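Local coordinates for magnesium transporter MgtE (PDB 2OUX), which probably moves magnesium ions across the cell membrane, and whose cytosolic part binds several of these ions, at residues D65-I70 with E75-Y80; K115-L120 with E127-L132; G140-T145 with D218-V223; S158-L163 with D193-D198; Q225-R228 with A234-V237. All coordinates share one frame; numbering follows the deposited sequence.

How the contacts relate
From the N terminus, contact 1 closes a loop with four residues between its segments, where helix 60-67 leads on to helix 79-83, and contact 2 pairs the successive helices 110-118 and 122-131, with six residues between its segments; both lie in the MgtE N domain. Contact 3 closes a far longer loop, bringing residues 140-145, in the first CBS domain, against helix 220-230 of the second. Contact 4 is nested within that loop and folds the first CBS domain on itself. Contact 5 follows, sharing helix 220-230 with contact 3, which it touches. Contact 2 also touches contact 3, through L131 against M143 and T145, so the N domain and the CBS pair meet there.

Contact 1. Residues D65-I70 with E75-Y80; sequences DMFDVI and ENMKDY
F67 turns the edge of its ring to the selenium of M77, the two side chains sliding past each other in opposite directions. M77 is a selenomethionine; its SE lies 3.9 Å from CE2 of F67 and 76° off the ring normal, so the approach is beside the aromatic group and not over it. CZ, the next atom along the rim, comes to 4.2 Å from Y80 CB, also near the ring plane. The bend at chi2 (-69°) brings SE of M77 to this edge, and chi3 (122°) then directs the CE methyl to I70. There the two side chains run at a slant to each other and the fit is tight, with I70 CG2 only 3.2 Å from M77 CE. The same CE lies in the plane of the Y80 ring, at its edge. I70 is set in place by a type I turn from F67, in which I70 N bonds to F67 O at 2.9 Å. All four touching residues are buried. This is a Met-aromatic contact within the helical core of the MgtE N domain, joining helix 60-67 to the residues that lead into helix 79-83.

Contact 2. Residues K115-L120 with E127-L132; sequences KYLSLL and EIKELL
L117 and I128 make a light apolar contact between successive helices, 110-118 and 122-131, of the all-helical MgtE N domain. The backbones stand well apart, 9.0 Å between the CA atoms of L117 and K129, and side chains must span the gap. L117 is the most covered residue of the contact. Its CD1 branch comes to 4.4 Å from I128 CG2, whereas its CG is met at 4.2 Å by CE of K129. That lysine contributes carbon instead of charge: its chain is fully extended beyond CG, with chi2 to chi4 all near 180°, so that the aliphatic stem reaches L117 and the ammonium group is carried on beyond it. I128 points its CB toward helix 110-118, but the CD1 end leads away, and T98 and A101 of helix 98-107 pack against this residue. L117 in turn rests on A125, within the same helix as I128, and L120 shares that neighbour. Helix 122-131 is kinked near E127 and I128, where the backbone N atoms lack a bond to the preceding turn. With carbon-to-carbon distances above 4 Å and no polar pairing between the two segments, the chemistry implies that dispersion and the partial burial of L117 probably hold this junction, the lysine forming its outer border.

Contact 3. Residues G140-T145 with D218-V223; sequences GAIMTT and DDQEDV. With MG (magnesium ion), chain D.
The backbones of I142 and Q220 come within 7.7 Å of each other, CA to CA, where the short helical turn 139-142 faces the first turn of helix 220-230. I142 carries the contact. With CG1 set between its backbone N and carbonyl carbon (chi1 58°), the side chain extends to the helix, crossing that of Q220 at about a right angle. CD1 of I142 touches Q220 CB at 4.0 Å and lies 4.5 Å from V223 CG1, one turn further on; its CG2 branch is 4.1 Å from Q220 OE1. The amide of Q220 finds its polar partner elsewhere, NE2 bonding to the carboxylate of E260, which with E137 is a magnesium-binding residue. D219 is the N-cap of the helix, its OD2 accepting a weak capping bond from E221 N. Next to I142, the carbonyl oxygen of A141 coordinates a magnesium ion at 2.1 Å. Four waters surround the metal as two roughly opposed pairs, and OD1 of D103, from the N domain, completes six ligands. One ion therefore spans N domain and CBS pair at this point. Around the contact, I142, M143 and V223 all pack on V248 of strand 244-249, G140 and T144 make backbone hydrogen bonds to V216 and I247, and helix 122-131 lies against M143 and T145 through L131.

Contact 4. Residues S158-L163 with D193-D198; sequences SAMYVL and DLIVND
L194 is the bump of this contact, and the hollow that takes it lies on helix 156-166 between M160 and L163, with A159 alongside. Its CD2 methyl touches both neighbours, 3.7 Å from L163 CD1 and 3.9 Å from M160 SE, and CG follows at 4.1 Å from the same selenium. The two approaches differ. L163 and L194 reach toward each other tip to tip, while M160, a selenomethionine, slides past L194 in the opposite direction. The bend of M160 at chi2 (-65°) brings the selenium alongside L194, where it forms one wall of the hollow, and chi3 (-37°) turns the terminal methyl. That wall also faces I195, whose CG2 is 4.3 Å from M160 SE before the rest of the side chain leads away. Behind the bump the chain makes a type I turn from L194 to N197, and N197 ND2 donates to D193 O at 2.7 Å. I203 of helix 203-206 packs on A159 and L194. At the dimer interface, I195 and M160 of the second subunit pack on M160 and I195 of this one. The closest approaches are of methyl groups and selenium, which implies a greasy, directionless fit continuous with the subunit boundary.

Contact 5. Residues Q225-R228 with A234-V237; sequences QTIR and AVPV. With MG (magnesium ion), chain C.
In the second CBS domain, I227 of helix 220-230 packs on V235 of strand 234-238, within the beta-alpha-beta unit that begins at strand 214-215. The CA atoms of these two residues are 7.3 Å apart. I227 places CG1 anti to its carbonyl carbon (chi1 -72°), and from there CD1 comes down on the valine, 3.5 Å from V235 CG1 and 4.0 Å from its CB. The side chains meet at a slant, so one methyl of the isoleucine covers one branch of the valine. The other branch, CG2, is taken up by T226 CG2 at 4.3 Å. V235 thus receives two consecutive helix residues, while T226 keeps its hydroxyl in a weak bond to D222 O. The ends of the pairing lead to metal. The carbonyl oxygen of R228 binds a magnesium ion at 2.0 Å, nearly opposite one of four water ligands, and D231 OD1 supplies the sixth ligand. Meanwhile the guanidinium of R228 makes a weak bond to Q225 OE1 through NH2 and a salt bridge through NH1 to D258 of the second subunit. On the strand, the CB of A234 points away from the helix; A234 and Y177 belong to another magnesium site. V248 of strand 244-249 and V250 and I253 of helix 250-262 extend the apolar layer. A helix laid on the sheet of a beta-alpha-beta unit is part of the CBS fold, and here R228 and A234 of the two segments each belong to a magnesium site.

Contact 1. Residues D65-I70 with E75-Y80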
# COMPACT_ATOMS: atom_id res chain seq x y z
N ASP A 65 -11.32 15.99 -2.18
CA ASP A 65 -10.97 14.59 -2.38
C ASP A 65 -10.42 14.40 -3.79
O ASP A 65 -9.54 13.58 -4.04
CB ASP A 65 -12.21 13.69 -2.23
CG ASP A 65 -12.71 13.63 -0.82
OD1 ASP A 65 -11.88 13.56 0.11
OD2 ASP A 65 -13.95 13.64 -0.63
N MSE A 66 -10.97 15.17 -4.72
CA MSE A 66 -10.54 15.08 -6.10
C MSE A 66 -9.23 15.81 -6.32
O MSE A 66 -8.31 15.27 -6.94
CB MSE A 66 -11.62 15.63 -7.04
CG MSE A 66 -11.17 15.66 -8.49
SE MSE A 66 -12.34 16.69 -9.63
CE MSE A 66 -11.99 18.43 -8.89
N PHE A 67 -9.13 17.05 -5.82
CA PHE A 67 -7.90 17.81 -6.01
C PHE A 67 -6.68 17.09 -5.45
O PHE A 67 -5.61 17.15 -6.05
CB PHE A 67 -8.02 19.21 -5.41
CG PHE A 67 -8.40 20.25 -6.43
CD1 PHE A 67 -9.71 20.35 -6.88
CD2 PHE A 67 -7.44 21.07 -6.99
CE1 PHE A 67 -10.05 21.25 -7.89
CE2 PHE A 67 -7.77 21.97 -8.00
CZ PHE A 67 -9.08 22.06 -8.45
N ASP A 68 -6.84 16.40 -4.33
CA ASP A 68 -5.74 15.64 -3.74
C ASP A 68 -4.96 14.91 -4.82
O ASP A 68 -3.75 14.73 -4.71
CB ASP A 68 -6.24 14.58 -2.75
CG ASP A 68 -6.65 15.16 -1.42
OD1 ASP A 68 -5.94 16.06 -0.92
OD2 ASP A 68 -7.67 14.70 -0.86
N VAL A 69 -5.62 14.46 -5.88
CA VAL A 69 -4.89 13.72 -6.89
C VAL A 69 -4.61 14.41 -8.21
O VAL A 69 -3.89 13.86 -9.05
CB VAL A 69 -5.57 12.37 -7.17
CG1 VAL A 69 -5.61 11.55 -5.89
CG2 VAL A 69 -6.98 12.59 -7.72
N ILE A 70 -5.17 15.59 -8.42
CA ILE A 70 -4.90 16.34 -9.64
C ILE A 70 -3.44 16.81 -9.51
O ILE A 70 -3.03 17.29 -8.46
CB ILE A 70 -5.84 17.59 -9.77
CG1 ILE A 70 -7.31 17.16 -9.84
CG2 ILE A 70 -5.44 18.41 -10.99
CD1 ILE A 70 -7.57 16.12 -10.92
N GLU A 75 -0.60 23.20 -13.95
CA GLU A 75 -0.31 24.55 -14.40
C GLU A 75 -1.55 25.35 -14.70
O GLU A 75 -1.51 26.58 -14.73
CB GLU A 75 0.65 24.56 -15.60
CG GLU A 75 1.52 25.83 -15.61
CD GLU A 75 2.75 25.68 -16.47
OE1 GLU A 75 2.58 25.39 -17.67
OE2 GLU A 75 3.88 25.87 -15.96
N ASN A 76 -2.67 24.65 -14.92
CA ASN A 76 -3.90 25.36 -15.16
C ASN A 76 -4.46 25.62 -13.77
O ASN A 76 -5.61 26.06 -13.62
CB ASN A 76 -4.91 24.58 -16.02
CG ASN A 76 -6.07 25.47 -16.47
OD1 ASN A 76 -5.88 26.42 -17.23
ND2 ASN A 76 -7.28 25.18 -15.98
N MSE A 77 -3.62 25.37 -12.75
CA MSE A 77 -4.04 25.64 -11.37
C MSE A 77 -4.12 27.14 -11.42
O MSE A 77 -4.45 27.70 -12.47
CB MSE A 77 -3.01 25.20 -10.32
CG MSE A 77 -2.76 23.69 -10.19
SE MSE A 77 -4.23 22.64 -9.46
CE MSE A 77 -4.43 21.45 -10.95
N LYS A 78 -3.80 27.81 -10.33
CA LYS A 78 -3.88 29.26 -10.34
C LYS A 78 -5.30 29.71 -10.71
O LYS A 78 -6.04 30.20 -9.85
CB LYS A 78 -2.87 29.84 -11.34
CG LYS A 78 -1.41 29.73 -10.91
CD LYS A 78 -0.47 30.46 -11.86
CE LYS A 78 0.98 30.31 -11.41
NZ LYS A 78 1.94 30.97 -12.33
N ASP A 79 -5.67 29.54 -11.98
CA ASP A 79 -7.01 29.92 -12.40
C ASP A 79 -8.12 28.95 -11.99
O ASP A 79 -9.28 29.36 -11.92
CB ASP A 79 -7.09 30.21 -13.91
CG ASP A 79 -6.06 29.45 -14.71
OD1 ASP A 79 -5.92 28.23 -14.49
OD2 ASP A 79 -5.42 30.08 -15.58
N TYR A 80 -7.81 27.67 -11.75
CA TYR A 80 -8.88 26.77 -11.29
C TYR A 80 -9.33 27.40 -9.98
O TYR A 80 -10.52 27.60 -9.74
CB TYR A 80 -8.37 25.36 -10.96
CG TYR A 80 -8.23 24.41 -12.13
CD1 TYR A 80 -9.16 24.40 -13.17
CD2 TYR A 80 -7.18 23.49 -12.17
CE1 TYR A 80 -9.05 23.49 -14.22
CE2 TYR A 80 -7.06 22.58 -13.22
CZ TYR A 80 -8.00 22.59 -14.24
OH TYR A 80 -7.88 21.68 -15.27

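Contact 2. Residues K115-L120 with E127-L132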
# COMPACT_ATOMS: atom_id res chain seq x y z
N LYS A 115 -3.21 35.06 0.26
CA LYS A 115 -4.62 35.41 0.28
C LYS A 115 -5.50 34.23 0.71
O LYS A 115 -6.35 34.38 1.59
CB LYS A 115 -5.05 35.95 -1.09
CG LYS A 115 -5.63 34.91 -2.03
CD LYS A 115 -7.14 35.10 -2.19
CE LYS A 115 -7.47 36.22 -3.16
NZ LYS A 115 -6.90 35.95 -4.52
N TYR A 116 -5.29 33.06 0.11
CA TYR A 116 -6.09 31.89 0.46
C TYR A 116 -5.76 31.47 1.88
O TYR A 116 -6.64 31.10 2.66
CB TYR A 116 -5.80 30.72 -0.48
CG TYR A 116 -6.23 30.96 -1.91
CD1 TYR A 116 -7.53 31.34 -2.21
CD2 TYR A 116 -5.32 30.81 -2.96
CE1 TYR A 116 -7.93 31.58 -3.53
CE2 TYR A 116 -5.71 31.03 -4.28
CZ TYR A 116 -7.01 31.42 -4.55
OH TYR A 116 -7.38 31.68 -5.86
N LEU A 117 -4.48 31.55 2.21
CA LEU A 117 -4.00 31.19 3.54
C LEU A 117 -4.61 32.13 4.58
O LEU A 117 -4.88 31.73 5.71
CB LEU A 117 -2.48 31.29 3.55
CG LEU A 117 -1.69 30.59 4.64
CD1 LEU A 117 -2.11 29.12 4.75
CD2 LEU A 117 -0.22 30.70 4.30
N SER A 118 -4.83 33.38 4.19
CA SER A 118 -5.41 34.36 5.10
C SER A 118 -6.87 34.04 5.38
O SER A 118 -7.38 34.31 6.47
CB SER A 118 -5.30 35.77 4.50
OG SER A 118 -6.20 35.93 3.42
N LEU A 119 -7.55 33.45 4.40
CA LEU A 119 -8.96 33.10 4.53
C LEU A 119 -9.24 31.95 5.49
O LEU A 119 -10.39 31.63 5.76
CB LEU A 119 -9.53 32.77 3.14
CG LEU A 119 -9.48 33.91 2.12
CD1 LEU A 119 -9.82 33.40 0.73
CD2 LEU A 119 -10.43 35.00 2.55
N LEU A 120 -8.17 31.33 6.00
CA LEU A 120 -8.31 30.20 6.91
C LEU A 120 -8.13 30.57 8.37
O LEU A 120 -7.32 31.44 8.70
CB LEU A 120 -7.30 29.10 6.57
CG LEU A 120 -7.31 28.46 5.19
CD1 LEU A 120 -6.27 27.35 5.17
CD2 LEU A 120 -8.69 27.90 4.87
N GLU A 127 -1.65 22.78 10.44
CA GLU A 127 -0.78 21.76 9.86
C GLU A 127 -0.14 22.22 8.55
O GLU A 127 1.02 21.92 8.28
CB GLU A 127 -1.56 20.47 9.62
CG GLU A 127 -1.90 19.67 10.87
CD GLU A 127 -2.97 20.33 11.71
OE1 GLU A 127 -3.96 20.83 11.13
OE2 GLU A 127 -2.84 20.33 12.95
N ILE A 128 -0.91 22.94 7.74
CA ILE A 128 -0.40 23.43 6.47
C ILE A 128 0.80 24.35 6.71
O ILE A 128 1.78 24.35 5.95
CB ILE A 128 -1.48 24.22 5.68
CG1 ILE A 128 -2.60 23.30 5.20
CG2 ILE A 128 -0.81 24.97 4.53
CD1 ILE A 128 -2.11 22.14 4.37
N LYS A 129 0.72 25.16 7.77
CA LYS A 129 1.80 26.09 8.07
C LYS A 129 3.08 25.40 8.53
O LYS A 129 4.17 25.85 8.21
CB LYS A 129 1.34 27.14 9.09
CG LYS A 129 0.54 28.28 8.44
CD LYS A 129 0.23 29.42 9.40
CE LYS A 129 -0.38 30.60 8.64
NZ LYS A 129 -0.84 31.70 9.53
N GLU A 130 2.94 24.30 9.27
CA GLU A 130 4.12 23.59 9.74
C GLU A 130 4.90 23.00 8.57
O GLU A 130 6.08 23.31 8.37
CB GLU A 130 3.73 22.45 10.67
CG GLU A 130 2.91 22.85 11.88
CD GLU A 130 2.43 21.64 12.66
OE1 GLU A 130 1.77 20.77 12.06
OE2 GLU A 130 2.71 21.55 13.88
N LEU A 131 4.23 22.17 7.79
CA LEU A 131 4.86 21.49 6.67
C LEU A 131 5.39 22.38 5.54
O LEU A 131 6.17 21.91 4.71
CB LEU A 131 3.93 20.42 6.10
CG LEU A 131 3.87 19.10 6.90
CD1 LEU A 131 3.40 19.35 8.32
CD2 LEU A 131 2.92 18.13 6.20
N LEU A 132 4.96 23.63 5.50
CA LEU A 132 5.44 24.56 4.48
C LEU A 132 6.89 24.91 4.74
O LEU A 132 7.62 25.31 3.84
CB LEU A 132 4.62 25.85 4.47
CG LEU A 132 3.32 25.88 3.66
CD1 LEU A 132 2.58 27.16 3.99
CD2 LEU A 132 3.64 25.80 2.17

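Contact 3. Residues G140-T145 with D218-V223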
# COMPACT_ATOMS: atom_id res chain seq x y z
N GLY A 140 9.99 15.82 5.13
CA GLY A 140 8.98 16.74 5.61
C GLY A 140 8.18 17.35 4.47
O GLY A 140 7.01 17.69 4.63
N ALA A 141 8.82 17.45 3.32
CA ALA A 141 8.20 18.02 2.15
C ALA A 141 7.28 17.04 1.44
O ALA A 141 6.44 17.46 0.67
CB ALA A 141 9.26 18.52 1.19
N ILE A 142 7.42 15.73 1.66
CA ILE A 142 6.54 14.79 0.98
C ILE A 142 5.67 13.98 1.93
O ILE A 142 4.91 13.12 1.50
CB ILE A 142 7.34 13.81 0.09
CG1 ILE A 142 8.35 13.05 0.94
CG2 ILE A 142 8.03 14.58 -1.04
CD1 ILE A 142 8.97 11.88 0.21
N MSE A 143 5.76 14.27 3.22
CA MSE A 143 4.97 13.55 4.22
C MSE A 143 3.63 14.26 4.42
O MSE A 143 3.41 15.36 3.91
CB MSE A 143 5.69 13.50 5.55
CG MSE A 143 5.73 14.84 6.27
SE MSE A 143 6.54 14.72 8.02
CE MSE A 143 5.81 16.34 8.80
N THR A 144 2.75 13.64 5.18
CA THR A 144 1.46 14.26 5.47
C THR A 144 1.10 13.94 6.91
O THR A 144 1.60 12.97 7.49
CB THR A 144 0.37 13.81 4.49
OG1 THR A 144 -0.68 14.78 4.49
CG2 THR A 144 -0.19 12.44 4.87
N THR A 145 0.23 14.75 7.49
CA THR A 145 -0.13 14.63 8.89
C THR A 145 -1.29 13.74 9.32
O THR A 145 -1.44 13.45 10.50
CB THR A 145 -0.43 16.03 9.45
OG1 THR A 145 -1.48 16.63 8.67
CG2 THR A 145 0.82 16.91 9.36
N ASP A 218 15.56 13.77 6.07
CA ASP A 218 16.18 12.82 5.15
C ASP A 218 15.79 13.08 3.71
O ASP A 218 14.73 13.64 3.44
CB ASP A 218 15.82 11.38 5.52
CG ASP A 218 16.18 11.05 6.95
OD1 ASP A 218 17.15 11.63 7.48
OD2 ASP A 218 15.50 10.19 7.55
N ASP A 219 16.64 12.64 2.79
CA ASP A 219 16.41 12.84 1.37
C ASP A 219 15.38 11.88 0.80
O ASP A 219 15.50 10.66 0.97
CB ASP A 219 17.72 12.67 0.60
CG ASP A 219 17.53 12.85 -0.89
OD1 ASP A 219 17.15 13.95 -1.32
OD2 ASP A 219 17.76 11.88 -1.64
N GLN A 220 14.40 12.42 0.08
CA GLN A 220 13.36 11.58 -0.50
C GLN A 220 13.89 10.29 -1.12
O GLN A 220 13.27 9.24 -0.97
CB GLN A 220 12.54 12.37 -1.53
CG GLN A 220 13.31 12.88 -2.75
CD GLN A 220 12.43 13.71 -3.67
OE1 GLN A 220 11.55 14.43 -3.19
NE2 GLN A 220 12.67 13.65 -4.97
N GLU A 221 15.02 10.34 -1.80
CA GLU A 221 15.55 9.12 -2.39
C GLU A 221 15.82 8.05 -1.33
O GLU A 221 15.60 6.86 -1.57
CB GLU A 221 16.83 9.40 -3.20
CG GLU A 221 16.55 9.83 -4.66
CD GLU A 221 17.78 9.76 -5.58
OE1 GLU A 221 18.74 10.54 -5.37
OE2 GLU A 221 17.78 8.92 -6.51
N ASP A 222 16.28 8.48 -0.16
CA ASP A 222 16.56 7.53 0.92
C ASP A 222 15.24 6.99 1.44
O ASP A 222 15.12 5.80 1.75
CB ASP A 222 17.34 8.19 2.05
CG ASP A 222 18.74 8.63 1.63
OD1 ASP A 222 19.37 7.90 0.83
OD2 ASP A 222 19.20 9.69 2.09
N VAL A 223 14.25 7.87 1.53
CA VAL A 223 12.93 7.48 2.00
C VAL A 223 12.38 6.44 1.04
O VAL A 223 11.89 5.40 1.45
CB VAL A 223 12.00 8.69 2.07
CG1 VAL A 223 10.56 8.25 2.35
CG2 VAL A 223 12.49 9.63 3.16
MG MG D . 5.09 18.50 -0.60
O HOH W 1 6.55 20.35 -0.15
O HOH W 2 6.50 18.50 -2.19
O HOH W 3 4.34 16.53 -1.40
O HOH W 4 3.69 18.72 0.95

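Contact 4. Residues S158-L163 with D193-D198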
# COMPACT_ATOMS: atom_id res chain seq x y z
N SER A 158 -10.42 -0.83 22.16
CA SER A 158 -10.34 0.61 22.23
C SER A 158 -9.69 1.19 20.97
O SER A 158 -10.12 2.20 20.43
CB SER A 158 -9.55 1.00 23.47
OG SER A 158 -9.52 2.40 23.65
N ALA A 159 -8.63 0.54 20.50
CA ALA A 159 -7.95 0.98 19.29
C ALA A 159 -8.90 0.87 18.10
O ALA A 159 -8.98 1.76 17.25
CB ALA A 159 -6.71 0.12 19.05
N MSE A 160 -9.63 -0.24 18.06
CA MSE A 160 -10.59 -0.52 16.99
C MSE A 160 -11.77 0.45 17.01
O MSE A 160 -12.48 0.58 16.01
CB MSE A 160 -11.12 -1.95 17.11
CG MSE A 160 -10.13 -3.04 16.71
SE MSE A 160 -9.64 -3.02 14.81
CE MSE A 160 -11.36 -2.51 14.10
N TYR A 161 -11.99 1.11 18.14
CA TYR A 161 -13.09 2.06 18.23
C TYR A 161 -12.69 3.34 17.51
O TYR A 161 -13.49 3.95 16.81
CB TYR A 161 -13.42 2.36 19.70
CG TYR A 161 -14.35 3.55 19.87
CD1 TYR A 161 -15.68 3.49 19.43
CD2 TYR A 161 -13.90 4.73 20.46
CE1 TYR A 161 -16.53 4.59 19.57
CE2 TYR A 161 -14.74 5.83 20.60
CZ TYR A 161 -16.05 5.76 20.16
OH TYR A 161 -16.87 6.85 20.31
N VAL A 162 -11.43 3.74 17.70
CA VAL A 162 -10.92 4.93 17.04
C VAL A 162 -11.06 4.73 15.54
O VAL A 162 -11.59 5.58 14.83
CB VAL A 162 -9.43 5.17 17.37
CG1 VAL A 162 -8.90 6.30 16.51
CG2 VAL A 162 -9.26 5.50 18.84
N LEU A 163 -10.57 3.59 15.07
CA LEU A 163 -10.61 3.27 13.66
C LEU A 163 -12.01 3.35 13.07
O LEU A 163 -12.23 4.04 12.07
CB LEU A 163 -10.03 1.88 13.43
CG LEU A 163 -8.60 1.75 13.95
CD1 LEU A 163 -8.17 0.30 13.96
CD2 LEU A 163 -7.67 2.59 13.09
N ASP A 193 -2.63 -7.28 11.72
CA ASP A 193 -2.21 -8.00 12.91
C ASP A 193 -3.20 -7.68 14.00
O ASP A 193 -3.53 -8.52 14.85
CB ASP A 193 -0.82 -7.57 13.37
CG ASP A 193 0.27 -8.21 12.55
OD1 ASP A 193 -0.02 -9.18 11.83
OD2 ASP A 193 1.43 -7.75 12.63
N LEU A 194 -3.69 -6.45 13.95
CA LEU A 194 -4.66 -5.97 14.92
C LEU A 194 -5.98 -6.74 14.88
O LEU A 194 -6.42 -7.27 15.90
CB LEU A 194 -4.93 -4.49 14.66
CG LEU A 194 -5.69 -3.71 15.73
CD1 LEU A 194 -4.90 -3.74 17.04
CD2 LEU A 194 -5.87 -2.27 15.27
N ILE A 195 -6.61 -6.82 13.72
CA ILE A 195 -7.90 -7.49 13.62
C ILE A 195 -7.95 -8.95 14.03
O ILE A 195 -9.04 -9.48 14.29
CB ILE A 195 -8.50 -7.38 12.19
CG1 ILE A 195 -7.65 -8.18 11.20
CG2 ILE A 195 -8.59 -5.92 11.78
CD1 ILE A 195 -8.34 -8.40 9.87
N VAL A 196 -6.80 -9.62 14.11
CA VAL A 196 -6.81 -11.03 14.51
C VAL A 196 -6.53 -11.19 16.00
O VAL A 196 -6.25 -12.30 16.46
CB VAL A 196 -5.76 -11.85 13.73
CG1 VAL A 196 -5.87 -11.58 12.23
CG2 VAL A 196 -4.36 -11.55 14.25
N ASN A 197 -6.58 -10.10 16.75
CA ASN A 197 -6.32 -10.19 18.18
C ASN A 197 -7.61 -10.02 18.97
O ASN A 197 -8.58 -9.43 18.48
CB ASN A 197 -5.27 -9.16 18.59
CG ASN A 197 -3.86 -9.70 18.51
OD1 ASN A 197 -3.39 -10.40 19.41
ND2 ASN A 197 -3.17 -9.40 17.41
N ASP A 198 -7.63 -10.55 20.19
CA ASP A 198 -8.82 -10.46 21.02
C ASP A 198 -9.11 -9.05 21.50
O ASP A 198 -8.20 -8.27 21.74
CB ASP A 198 -8.71 -11.37 22.25
CG ASP A 198 -9.99 -11.38 23.06
OD1 ASP A 198 -10.97 -12.01 22.62
OD2 ASP A 198 -10.02 -10.74 24.14

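Contact 5. Residues Q225-R228 with A234-V237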
# COMPACT_ATOMS: atom_id res chain seq x y z
N GLN A 225 13.97 4.48 -0.84
CA GLN A 225 14.71 3.23 -0.71
C GLN A 225 14.19 2.38 0.45
O GLN A 225 14.12 1.16 0.35
CB GLN A 225 16.21 3.51 -0.51
CG GLN A 225 17.09 2.26 -0.58
CD GLN A 225 16.94 1.51 -1.89
OE1 GLN A 225 16.88 2.12 -2.95
NE2 GLN A 225 16.88 0.19 -1.82
N THR A 226 13.81 3.05 1.54
CA THR A 226 13.28 2.36 2.70
C THR A 226 11.96 1.69 2.32
O THR A 226 11.68 0.55 2.69
CB THR A 226 13.05 3.35 3.88
OG1 THR A 226 14.31 3.81 4.37
CG2 THR A 226 12.28 2.68 5.03
N ILE A 227 11.14 2.41 1.55
CA ILE A 227 9.84 1.89 1.14
C ILE A 227 10.04 0.71 0.20
O ILE A 227 9.27 -0.26 0.22
CB ILE A 227 9.00 2.98 0.42
CG1 ILE A 227 8.52 4.03 1.43
CG2 ILE A 227 7.78 2.34 -0.23
CD1 ILE A 227 9.55 4.40 2.47
N ARG A 228 11.07 0.81 -0.62
CA ARG A 228 11.42 -0.20 -1.60
C ARG A 228 11.91 -1.45 -0.88
O ARG A 228 11.47 -2.55 -1.16
CB ARG A 228 12.51 0.36 -2.52
CG ARG A 228 12.71 -0.37 -3.84
CD ARG A 228 12.91 0.63 -4.98
NE ARG A 228 13.73 1.77 -4.57
CZ ARG A 228 13.96 2.84 -5.31
NH1 ARG A 228 13.43 2.94 -6.52
NH2 ARG A 228 14.73 3.82 -4.84
N ALA A 234 3.51 2.71 3.83
CA ALA A 234 3.69 3.99 4.50
C ALA A 234 4.85 3.88 5.49
O ALA A 234 5.21 2.78 5.92
CB ALA A 234 2.42 4.41 5.24
N VAL A 235 5.45 5.02 5.84
CA VAL A 235 6.55 5.04 6.79
C VAL A 235 6.49 6.30 7.63
O VAL A 235 6.32 7.40 7.10
CB VAL A 235 7.93 4.91 6.07
CG1 VAL A 235 8.22 6.15 5.23
CG2 VAL A 235 9.02 4.66 7.10
N PRO A 236 6.60 6.16 8.96
CA PRO A 236 6.54 7.31 9.86
C PRO A 236 7.75 8.23 9.80
O PRO A 236 8.86 7.81 9.47
CB PRO A 236 6.35 6.66 11.24
CG PRO A 236 7.03 5.37 11.10
CD PRO A 236 6.66 4.90 9.71
N VAL A 237 7.51 9.50 10.11
CA VAL A 237 8.54 10.53 10.09
C VAL A 237 8.66 11.18 11.46
O VAL A 237 7.65 11.50 12.09
CB VAL A 237 8.19 11.61 9.04
CG1 VAL A 237 9.33 12.62 8.94
CG2 VAL A 237 7.93 10.97 7.70
MG MG C . 10.45 -3.70 -2.46
O HOH W 5 12.14 -3.55 -3.92
O HOH W 6 9.12 -2.57 -3.67
O HOH W 7 9.86 -5.36 -3.62
O HOH W 8 11.58 -5.46 -1.36